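Local coordinates for glucan-binding protein C, GbpC (Streptococcus mutans UA159, PDB 5UQZ) that probably binds glucan at the cell wall and mediates both sucrose-independent and sucrose-dependent adherence, the present chain holding its beta-supersandwich domain, at residues F66-A72 and H174-K178; N80-K85 and F110-Y116; Q99-D103 and F181-Q185. The contacts are given in a common frame with arbitrary orientation. Numbering follows the deposited sequence.

Contact 1 (F66-A72 and H174-K178); sequences FINEPEA and HDPTK
A single carboxylate, that of D175, organises two irregular loops at once. With chi1 t, its OD2 accepts from E69 N across the contact (3.0 Å), while its OD1 takes T177 N (2.9 Å) and T177 OG1 (2.7 Å), so that D175-T177 closes as an Asx turn. The register runs antiparallel, CA to CA 5.8 Å for I67-T177 and 5.3 Å for E69-D175. Segment 66-72 is irregular, F66, N68 and E69 extended but I67 kinked (psi -28°), then makes a type I beta turn from E69 to A72; segment 174-178 connects antiparallel strands 167-172 and 180-184, helical in phi/psi from P176 to K178. The contact joins the loop before strand 73-77 of the large sheet to a connection in the four-stranded one. H174 (chi1 p) donates from ND1 to A72 O at 2.7 Å, the carbonyl of the turn's last residue. T177 CG2 sits over the F66 ring (chi1 t), 3.6 Å from its centroid (CH-pi), and A72 CB meets P176 CD at 3.7 Å.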
loop_
_atom_site.group_PDB
_atom_site.type_symbol
_atom_site.label_atom_id
_atom_site.label_comp_id
_atom_site.label_asym_id
_atom_site.label_seq_id
_atom_site.Cartn_x
_atom_site.Cartn_y
_atom_site.Cartn_z
ATOM N N PHE A 66 8.279 9.679 -10.486
ATOM C CA PHE A 66 8.182 8.276 -10.878
ATOM C C PHE A 66 6.872 7.777 -10.289
ATOM O O PHE A 66 6.819 7.153 -9.228
ATOM C CB PHE A 66 9.386 7.525 -10.332
ATOM C CG PHE A 66 9.389 6.036 -10.677
ATOM C CD1 PHE A 66 9.352 5.602 -12.003
ATOM C CD2 PHE A 66 9.454 5.092 -9.687
ATOM C CE1 PHE A 66 9.376 4.231 -12.290
ATOM C CE2 PHE A 66 9.495 3.741 -9.974
ATOM C CZ PHE A 66 9.472 3.328 -11.272
ATOM N N ILE A 67 5.786 8.115 -10.968
ATOM C CA ILE A 67 4.467 7.897 -10.393
ATOM C C ILE A 67 3.493 7.203 -11.291
ATOM O O ILE A 67 2.563 6.548 -10.804
ATOM C CB ILE A 67 3.862 9.168 -9.828
ATOM C CG1 ILE A 67 2.510 8.903 -9.178
ATOM C CG2 ILE A 67 3.761 10.130 -10.810
ATOM C CD1 ILE A 67 2.570 7.611 -8.220
ATOM N N ASN A 68 3.635 7.351 -12.580
ATOM C CA ASN A 68 2.609 6.823 -13.492
ATOM C C ASN A 68 3.305 6.421 -14.781
ATOM O O ASN A 68 3.784 7.309 -15.463
ATOM C CB ASN A 68 1.613 8.018 -13.725
ATOM C CG ASN A 68 0.601 7.824 -14.842
ATOM O OD1 ASN A 68 -0.127 6.834 -14.869
ATOM N ND2 ASN A 68 0.476 8.850 -15.723
ATOM N N GLU A 69 3.356 5.125 -15.119
ATOM C CA GLU A 69 4.001 4.686 -16.357
ATOM C C GLU A 69 3.113 3.651 -17.018
ATOM O O GLU A 69 3.427 2.455 -17.089
ATOM C CB GLU A 69 5.413 4.152 -16.089
ATOM C CG GLU A 69 6.392 5.287 -15.721
ATOM C CD GLU A 69 6.584 6.309 -16.855
ATOM O OE1 GLU A 69 6.189 6.060 -18.020
ATOM O OE2 GLU A 69 7.160 7.400 -16.580
ATOM N N PRO A 70 1.968 4.096 -17.550
ATOM C CA PRO A 70 0.959 3.146 -18.025
ATOM C C PRO A 70 1.290 2.542 -19.379
ATOM O O PRO A 70 0.585 1.634 -19.822
ATOM C CB PRO A 70 -0.331 4.005 -18.104
ATOM C CG PRO A 70 0.189 5.368 -18.396
ATOM C CD PRO A 70 1.512 5.491 -17.642
ATOM N N GLU A 71 2.346 2.997 -20.045
ATOM C CA GLU A 71 2.768 2.462 -21.337
ATOM C C GLU A 71 3.944 1.514 -21.211
ATOM O O GLU A 71 4.420 1.032 -22.233
ATOM C CB GLU A 71 3.165 3.606 -22.310
ATOM C CG GLU A 71 2.097 4.650 -22.448
ATOM C CD GLU A 71 2.496 5.813 -23.336
ATOM O OE1 GLU A 71 3.282 5.651 -24.292
ATOM O OE2 GLU A 71 1.977 6.927 -23.109
ATOM N N ALA A 72 4.449 1.293 -20.007
ATOM C CA ALA A 72 5.707 0.559 -19.873
ATOM C C ALA A 72 5.523 -0.898 -20.297
ATOM O O ALA A 72 4.436 -1.478 -20.163
ATOM C CB ALA A 72 6.202 0.638 -18.443
ATOM N N HIS A 174 2.961 -4.385 -15.417
ATOM C CA HIS A 174 3.848 -3.860 -16.455
ATOM C C HIS A 174 4.270 -2.427 -16.147
ATOM O O HIS A 174 5.318 -1.996 -16.627
ATOM C CB HIS A 174 3.251 -4.009 -17.850
ATOM C CG HIS A 174 2.079 -3.133 -18.116
ATOM N ND1 HIS A 174 2.228 -1.882 -18.666
ATOM C CD2 HIS A 174 0.761 -3.307 -17.893
ATOM C CE1 HIS A 174 1.031 -1.324 -18.778
ATOM N NE2 HIS A 174 0.126 -2.183 -18.347
ATOM N N ASP A 175 3.470 -1.697 -15.349
ATOM C CA ASP A 175 3.843 -0.367 -14.880
ATOM C C ASP A 175 4.687 -0.525 -13.612
ATOM O O ASP A 175 4.160 -0.940 -12.567
ATOM C CB ASP A 175 2.574 0.447 -14.612
ATOM C CG ASP A 175 2.867 1.863 -14.087
ATOM O OD1 ASP A 175 3.985 2.132 -13.627
ATOM O OD2 ASP A 175 1.945 2.697 -14.092
ATOM N N PRO A 176 5.990 -0.187 -13.651
ATOM C CA PRO A 176 6.855 -0.469 -12.495
ATOM C C PRO A 176 6.483 0.340 -11.268
ATOM O O PRO A 176 6.918 -0.009 -10.161
ATOM C CB PRO A 176 8.275 -0.095 -12.991
ATOM C CG PRO A 176 8.003 0.913 -14.066
ATOM C CD PRO A 176 6.726 0.477 -14.743
ATOM N N THR A 177 5.724 1.433 -11.403
ATOM C CA THR A 177 5.312 2.197 -10.238
ATOM C C THR A 177 4.258 1.475 -9.442
ATOM O O THR A 177 3.962 1.909 -8.312
ATOM C CB THR A 177 4.827 3.602 -10.652
ATOM O OG1 THR A 177 3.587 3.507 -11.339
ATOM C CG2 THR A 177 5.865 4.370 -11.433
ATOM N N LYS A 178 3.689 0.376 -9.979
ATOM C CA LYS A 178 2.750 -0.462 -9.231
ATOM C C LYS A 178 3.457 -1.667 -8.616
ATOM O O LYS A 178 2.903 -2.332 -7.747
ATOM C CB LYS A 178 1.637 -0.929 -10.172
ATOM C CG LYS A 178 0.749 0.215 -10.642
ATOM C CD LYS A 178 -0.198 -0.256 -11.751
ATOM C CE LYS A 178 -1.165 -1.353 -11.353
ATOM N NZ LYS A 178 -1.996 -1.678 -12.551
#

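Contact 2 (N80-K85 and F110-Y116); sequences NQYLTK and FTQANPY
The short strands 82-83 and 110-111 pair as an antiparallel sheet, built round Y82, F110 and Y116. Y82 and T111 are the hydrogen-bonded pair (CA-CA 5.2 Å), with Y82 N to T111 O and T111 N to Y82 O both 2.8 Å; L83 and F110 are the non-hydrogen-bonded pair (CA-CA 4.5 Å). Beyond T111 the chain turns back beneath the Y82 ring (chi1 m): N114 CB lies over its face, 3.6 Å from the centroid, and P115 CD is 3.7 Å from Y82 CB. On the other face of the sheet F110 (chi1 m) packs CE1 against L83 CD1 at 3.6 Å and makes a cation-pi contact with K125. An Asx turn, Y116 N to N114 OD1 at 2.8 Å, sets Y116 (chi1 m) so that its OH donates to L83 O at 2.7 Å, just before T84 caps helix 85-91 through A87 N. One water joins Y82 OH (2.8 Å) to N114 ND2 (3.0 Å).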
loop_
_atom_site.group_PDB
_atom_site.type_symbol
_atom_site.label_atom_id
_atom_site.label_comp_id
_atom_site.label_asym_id
_atom_site.label_seq_id
_atom_site.Cartn_x
_atom_site.Cartn_y
_atom_site.Cartn_z
ATOM N N ASN A 80 11.262 -19.119 -14.048
ATOM C CA ASN A 80 11.091 -20.405 -14.680
ATOM C C ASN A 80 9.682 -20.962 -14.635
ATOM O O ASN A 80 9.453 -21.988 -15.241
ATOM C CB ASN A 80 12.090 -21.406 -14.115
ATOM C CG ASN A 80 12.439 -22.531 -15.145
ATOM O OD1 ASN A 80 12.808 -22.309 -16.347
ATOM N ND2 ASN A 80 12.292 -23.749 -14.672
ATOM N N GLN A 81 8.761 -20.395 -13.870
ATOM C CA GLN A 81 7.395 -20.929 -13.753
ATOM C C GLN A 81 6.390 -19.802 -13.944
ATOM O O GLN A 81 5.940 -19.185 -12.966
ATOM C CB GLN A 81 7.192 -21.563 -12.381
ATOM C CG GLN A 81 8.044 -22.754 -12.203
ATOM C CD GLN A 81 7.362 -23.883 -12.825
ATOM O OE1 GLN A 81 7.470 -24.087 -14.042
ATOM N NE2 GLN A 81 6.614 -24.651 -11.996
ATOM N N TYR A 82 6.016 -19.536 -15.176
ATOM C CA TYR A 82 4.942 -18.586 -15.452
ATOM C C TYR A 82 3.582 -19.255 -15.280
ATOM O O TYR A 82 3.409 -20.438 -15.577
ATOM C CB TYR A 82 5.049 -18.068 -16.879
ATOM C CG TYR A 82 6.315 -17.279 -17.138
ATOM C CD1 TYR A 82 6.360 -15.910 -16.942
ATOM C CD2 TYR A 82 7.486 -17.913 -17.610
ATOM C CE1 TYR A 82 7.513 -15.196 -17.194
ATOM C CE2 TYR A 82 8.634 -17.205 -17.893
ATOM C CZ TYR A 82 8.627 -15.837 -17.692
ATOM O OH TYR A 82 9.763 -15.116 -17.961
ATOM N N LEU A 83 2.593 -18.488 -14.790
ATOM C CA LEU A 83 1.246 -19.022 -14.684
ATOM C C LEU A 83 0.634 -19.068 -16.072
ATOM O O LEU A 83 0.637 -18.071 -16.789
ATOM C CB LEU A 83 0.437 -18.103 -13.754
ATOM C CG LEU A 83 -0.975 -18.567 -13.446
ATOM C CD1 LEU A 83 -0.962 -19.812 -12.572
ATOM C CD2 LEU A 83 -1.761 -17.412 -12.748
ATOM N N THR A 84 0.075 -20.207 -16.451
ATOM C CA THR A 84 -0.555 -20.276 -17.770
ATOM C C THR A 84 -1.757 -19.335 -17.819
ATOM O O THR A 84 -2.390 -19.027 -16.804
ATOM C CB THR A 84 -1.003 -21.703 -18.121
ATOM O OG1 THR A 84 -2.080 -22.057 -17.228
ATOM C CG2 THR A 84 0.165 -22.689 -18.077
ATOM N N LYS A 85 -2.079 -18.855 -19.011
ATOM C CA LYS A 85 -3.254 -18.008 -19.113
ATOM C C LYS A 85 -4.523 -18.753 -18.756
ATOM O O LYS A 85 -5.435 -18.159 -18.185
ATOM C CB LYS A 85 -3.353 -17.321 -20.480
ATOM C CG LYS A 85 -2.336 -16.177 -20.599
ATOM C CD LYS A 85 -2.610 -15.268 -21.744
ATOM C CE LYS A 85 -1.652 -14.068 -21.737
ATOM N NZ LYS A 85 -1.946 -13.143 -22.873
ATOM N N PHE A 110 1.509 -24.129 -14.591
ATOM C CA PHE A 110 2.689 -23.302 -14.831
ATOM C C PHE A 110 3.443 -23.807 -16.069
ATOM O O PHE A 110 3.386 -24.986 -16.437
ATOM C CB PHE A 110 3.621 -23.359 -13.625
ATOM C CG PHE A 110 2.965 -22.786 -12.403
ATOM C CD1 PHE A 110 2.905 -21.393 -12.200
ATOM C CD2 PHE A 110 2.306 -23.620 -11.499
ATOM C CE1 PHE A 110 2.224 -20.851 -11.131
ATOM C CE2 PHE A 110 1.638 -23.094 -10.422
ATOM C CZ PHE A 110 1.594 -21.713 -10.221
ATOM N N THR A 111 4.185 -22.902 -16.681
ATOM C CA THR A 111 4.997 -23.229 -17.843
ATOM C C THR A 111 6.293 -22.439 -17.807
ATOM O O THR A 111 6.330 -21.298 -17.338
ATOM C CB THR A 111 4.225 -22.933 -19.149
ATOM O OG1 THR A 111 5.088 -23.216 -20.257
ATOM C CG2 THR A 111 3.750 -21.499 -19.253
ATOM N N GLN A 112 7.357 -23.029 -18.340
ATOM C CA GLN A 112 8.649 -22.370 -18.424
ATOM C C GLN A 112 8.692 -21.301 -19.494
ATOM O O GLN A 112 9.581 -20.445 -19.441
ATOM C CB GLN A 112 9.754 -23.413 -18.620
ATOM C CG GLN A 112 9.839 -24.375 -17.406
ATOM C CD GLN A 112 10.884 -25.443 -17.576
ATOM O OE1 GLN A 112 11.905 -25.203 -18.219
ATOM N NE2 GLN A 112 10.716 -26.593 -16.935
ATOM N N ALA A 113 7.820 -21.362 -20.492
ATOM C CA ALA A 113 7.816 -20.391 -21.574
ATOM C C ALA A 113 6.794 -19.288 -21.268
ATOM O O ALA A 113 5.594 -19.554 -21.126
ATOM C CB ALA A 113 7.448 -21.091 -22.880
ATOM N N ASN A 114 7.252 -18.058 -21.230
ATOM C CA ASN A 114 6.373 -16.951 -20.865
ATOM C C ASN A 114 5.230 -16.806 -21.876
ATOM O O ASN A 114 5.498 -16.555 -23.061
ATOM C CB ASN A 114 7.208 -15.671 -20.900
ATOM C CG ASN A 114 6.418 -14.441 -20.390
ATOM O OD1 ASN A 114 5.227 -14.558 -20.035
ATOM N ND2 ASN A 114 7.077 -13.291 -20.313
ATOM N N PRO A 115 3.956 -16.898 -21.467
ATOM C CA PRO A 115 2.869 -16.700 -22.416
ATOM C C PRO A 115 2.397 -15.260 -22.471
ATOM O O PRO A 115 1.494 -14.968 -23.270
ATOM C CB PRO A 115 1.759 -17.580 -21.843
ATOM C CG PRO A 115 1.958 -17.468 -20.340
ATOM C CD PRO A 115 3.485 -17.378 -20.134
ATOM N N TYR A 116 2.895 -14.365 -21.623
ATOM C CA TYR A 116 2.416 -12.992 -21.522
ATOM C C TYR A 116 3.188 -12.096 -22.487
ATOM O O TYR A 116 4.410 -12.204 -22.649
ATOM C CB TYR A 116 2.534 -12.453 -20.083
ATOM C CG TYR A 116 1.701 -13.266 -19.120
ATOM C CD1 TYR A 116 0.336 -13.010 -18.941
ATOM C CD2 TYR A 116 2.243 -14.326 -18.417
ATOM C CE1 TYR A 116 -0.452 -13.791 -18.157
ATOM C CE2 TYR A 116 1.463 -15.144 -17.600
ATOM C CZ TYR A 116 0.127 -14.858 -17.470
ATOM O OH TYR A 116 -0.685 -15.685 -16.702
HETATM O O HOH W 1 10.008 -13.799 -20.412
#

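Contact 3 (Q99-D103 and F181-Q185); sequences QYNTD and FIGAQ
This is a buried packing contact in which the chain leaving helix 96-99 lies over a sheet strand, 180-184, one of the two inner strands of a four-stranded antiparallel sheet. The touching parts run in similar directions, 25° apart from end to end, with nearest CA pairs Y100-G183 at 5.2 Å, T102-A184 at 5.3 Å and N101-Q185 at 4.7 Å. Y100, the first residue after the helix to leave helical phi/psi, points its CB at the strand and, with chi1 m, lays its ring along it: CD1 comes to 3.4 Å from G183 N. Glycine is what makes room, since an ideal CB on G183 would stand only 2.8 Å from Y100 CB. Two residues before G183, the F181 ring (chi1 t) is nearly parallel to that of Y100, planes at 17° and centroids 5.0 Å apart, but slid so far that the rings barely overlap; F181 also meets W328, and its side chain is about 8 Å from the bound calcium. Where the strand ends, an Asx turn (D103 N to N101 OD1, 2.9 Å) leads into a short 3-10 segment whose side chains receive Q185: Q185 N donates to T102 OG1 at 3.0 Å, and Q185 NE2 to D103 OD2 at 3.1 Å. T102 OG1, with chi1 p, is also bonded to N163.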
loop_
_atom_site.group_PDB
_atom_site.type_symbol
_atom_site.label_atom_id
_atom_site.label_comp_id
_atom_site.label_asym_id
_atom_site.label_seq_id
_atom_site.Cartn_x
_atom_site.Cartn_y
_atom_site.Cartn_z
ATOM N N GLN A 99 -7.238 -16.535 -4.668
ATOM C CA GLN A 99 -6.378 -16.406 -5.838
ATOM C C GLN A 99 -4.916 -16.602 -5.481
ATOM O O GLN A 99 -4.139 -17.067 -6.318
ATOM C CB GLN A 99 -6.589 -15.035 -6.447
ATOM C CG GLN A 99 -6.009 -14.851 -7.784
ATOM C CD GLN A 99 -6.574 -13.599 -8.424
ATOM O OE1 GLN A 99 -7.765 -13.270 -8.255
ATOM N NE2 GLN A 99 -5.745 -12.900 -9.142
ATOM N N TYR A 100 -4.519 -16.235 -4.260
ATOM C CA TYR A 100 -3.145 -16.404 -3.829
ATOM C C TYR A 100 -2.975 -17.620 -2.937
ATOM O O TYR A 100 -1.910 -17.789 -2.339
ATOM C CB TYR A 100 -2.631 -15.133 -3.159
ATOM C CG TYR A 100 -2.328 -14.065 -4.206
ATOM C CD1 TYR A 100 -1.060 -13.995 -4.808
ATOM C CD2 TYR A 100 -3.317 -13.188 -4.636
ATOM C CE1 TYR A 100 -0.791 -13.027 -5.753
ATOM C CE2 TYR A 100 -3.060 -12.222 -5.579
ATOM C CZ TYR A 100 -1.791 -12.168 -6.175
ATOM O OH TYR A 100 -1.511 -11.194 -7.099
ATOM N N ASN A 101 -3.963 -18.498 -2.879
ATOM C CA ASN A 101 -3.818 -19.738 -2.128
ATOM C C ASN A 101 -3.039 -20.719 -2.996
ATOM O O ASN A 101 -3.595 -21.358 -3.880
ATOM C CB ASN A 101 -5.179 -20.289 -1.741
ATOM C CG ASN A 101 -5.052 -21.547 -0.920
ATOM O OD1 ASN A 101 -3.948 -22.105 -0.782
ATOM N ND2 ASN A 101 -6.159 -21.999 -0.337
ATOM N N THR A 102 -1.723 -20.823 -2.761
ATOM C CA THR A 102 -0.876 -21.695 -3.571
ATOM C C THR A 102 -1.268 -23.160 -3.464
ATOM O O THR A 102 -0.852 -23.957 -4.323
ATOM C CB THR A 102 0.602 -21.450 -3.240
ATOM O OG1 THR A 102 0.778 -21.421 -1.812
ATOM C CG2 THR A 102 1.072 -20.106 -3.793
ATOM N N ASP A 103 -2.050 -23.553 -2.454
ATOM C CA ASP A 103 -2.535 -24.937 -2.418
ATOM C C ASP A 103 -3.465 -25.239 -3.594
ATOM O O ASP A 103 -3.705 -26.417 -3.902
ATOM C CB ASP A 103 -3.394 -25.160 -1.172
ATOM C CG ASP A 103 -2.602 -25.181 0.124
ATOM O OD1 ASP A 103 -1.367 -25.205 0.109
ATOM O OD2 ASP A 103 -3.257 -25.219 1.185
ATOM N N PHE A 181 2.322 -7.621 -6.674
ATOM C CA PHE A 181 1.337 -8.185 -5.753
ATOM C C PHE A 181 1.749 -9.635 -5.553
ATOM O O PHE A 181 1.876 -10.370 -6.534
ATOM C CB PHE A 181 -0.078 -8.049 -6.332
ATOM C CG PHE A 181 -1.159 -8.134 -5.325
ATOM C CD1 PHE A 181 -2.153 -7.184 -5.315
ATOM C CD2 PHE A 181 -1.244 -9.203 -4.452
ATOM C CE1 PHE A 181 -3.205 -7.249 -4.402
ATOM C CE2 PHE A 181 -2.324 -9.276 -3.518
ATOM C CZ PHE A 181 -3.249 -8.287 -3.485
ATOM N N ILE A 182 2.067 -10.028 -4.325
ATOM C CA ILE A 182 2.621 -11.359 -4.036
ATOM C C ILE A 182 1.841 -12.016 -2.911
ATOM O O ILE A 182 1.349 -11.343 -1.989
ATOM C CB ILE A 182 4.137 -11.238 -3.758
ATOM C CG1 ILE A 182 4.794 -12.587 -3.571
ATOM C CG2 ILE A 182 4.448 -10.338 -2.562
ATOM C CD1 ILE A 182 6.320 -12.555 -3.599
ATOM N N GLY A 183 1.712 -13.343 -2.983
ATOM C CA GLY A 183 1.042 -14.037 -1.899
ATOM C C GLY A 183 1.288 -15.530 -1.956
ATOM O O GLY A 183 1.789 -16.067 -2.944
ATOM N N ALA A 184 0.879 -16.208 -0.879
ATOM C CA ALA A 184 1.013 -17.659 -0.779
ATOM C C ALA A 184 0.085 -18.144 0.309
ATOM O O ALA A 184 -0.334 -17.386 1.171
ATOM C CB ALA A 184 2.443 -18.028 -0.422
ATOM N N GLN A 185 -0.188 -19.460 0.299
ATOM C CA GLN A 185 -0.868 -20.047 1.456
ATOM C C GLN A 185 -0.032 -19.817 2.712
ATOM O O GLN A 185 1.209 -19.735 2.644
ATOM C CB GLN A 185 -1.074 -21.552 1.220
ATOM C CG GLN A 185 -1.743 -22.308 2.386
ATOM C CD GLN A 185 -3.146 -21.756 2.734
ATOM O OE1 GLN A 185 -3.290 -20.675 3.332
ATOM N NE2 GLN A 185 -4.187 -22.550 2.452
#

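Overall arrangement
Three Asx turns in one domain illustrate how irregular chain is tied to beta structure. Contacts 1 and 3 are buried and meet the same piece of chain in turn: 174-178 is the loop before strand 180-184, and 181-185 is most of that strand with the residue after it, yet their centres are about 23 Å apart. Contact 2, about 27 Å from the chain centre, is only partly buried, and is alone in pairing strand with strand. Its bonds across the contact end on backbone carbonyls, whereas side-chain acceptors take part in contacts 1 and 3. Aromatic packing also varies: CH-pi in contacts 1 and 2, slipped rings in contact 3. Contacts 2 and 3 flank the same helical region.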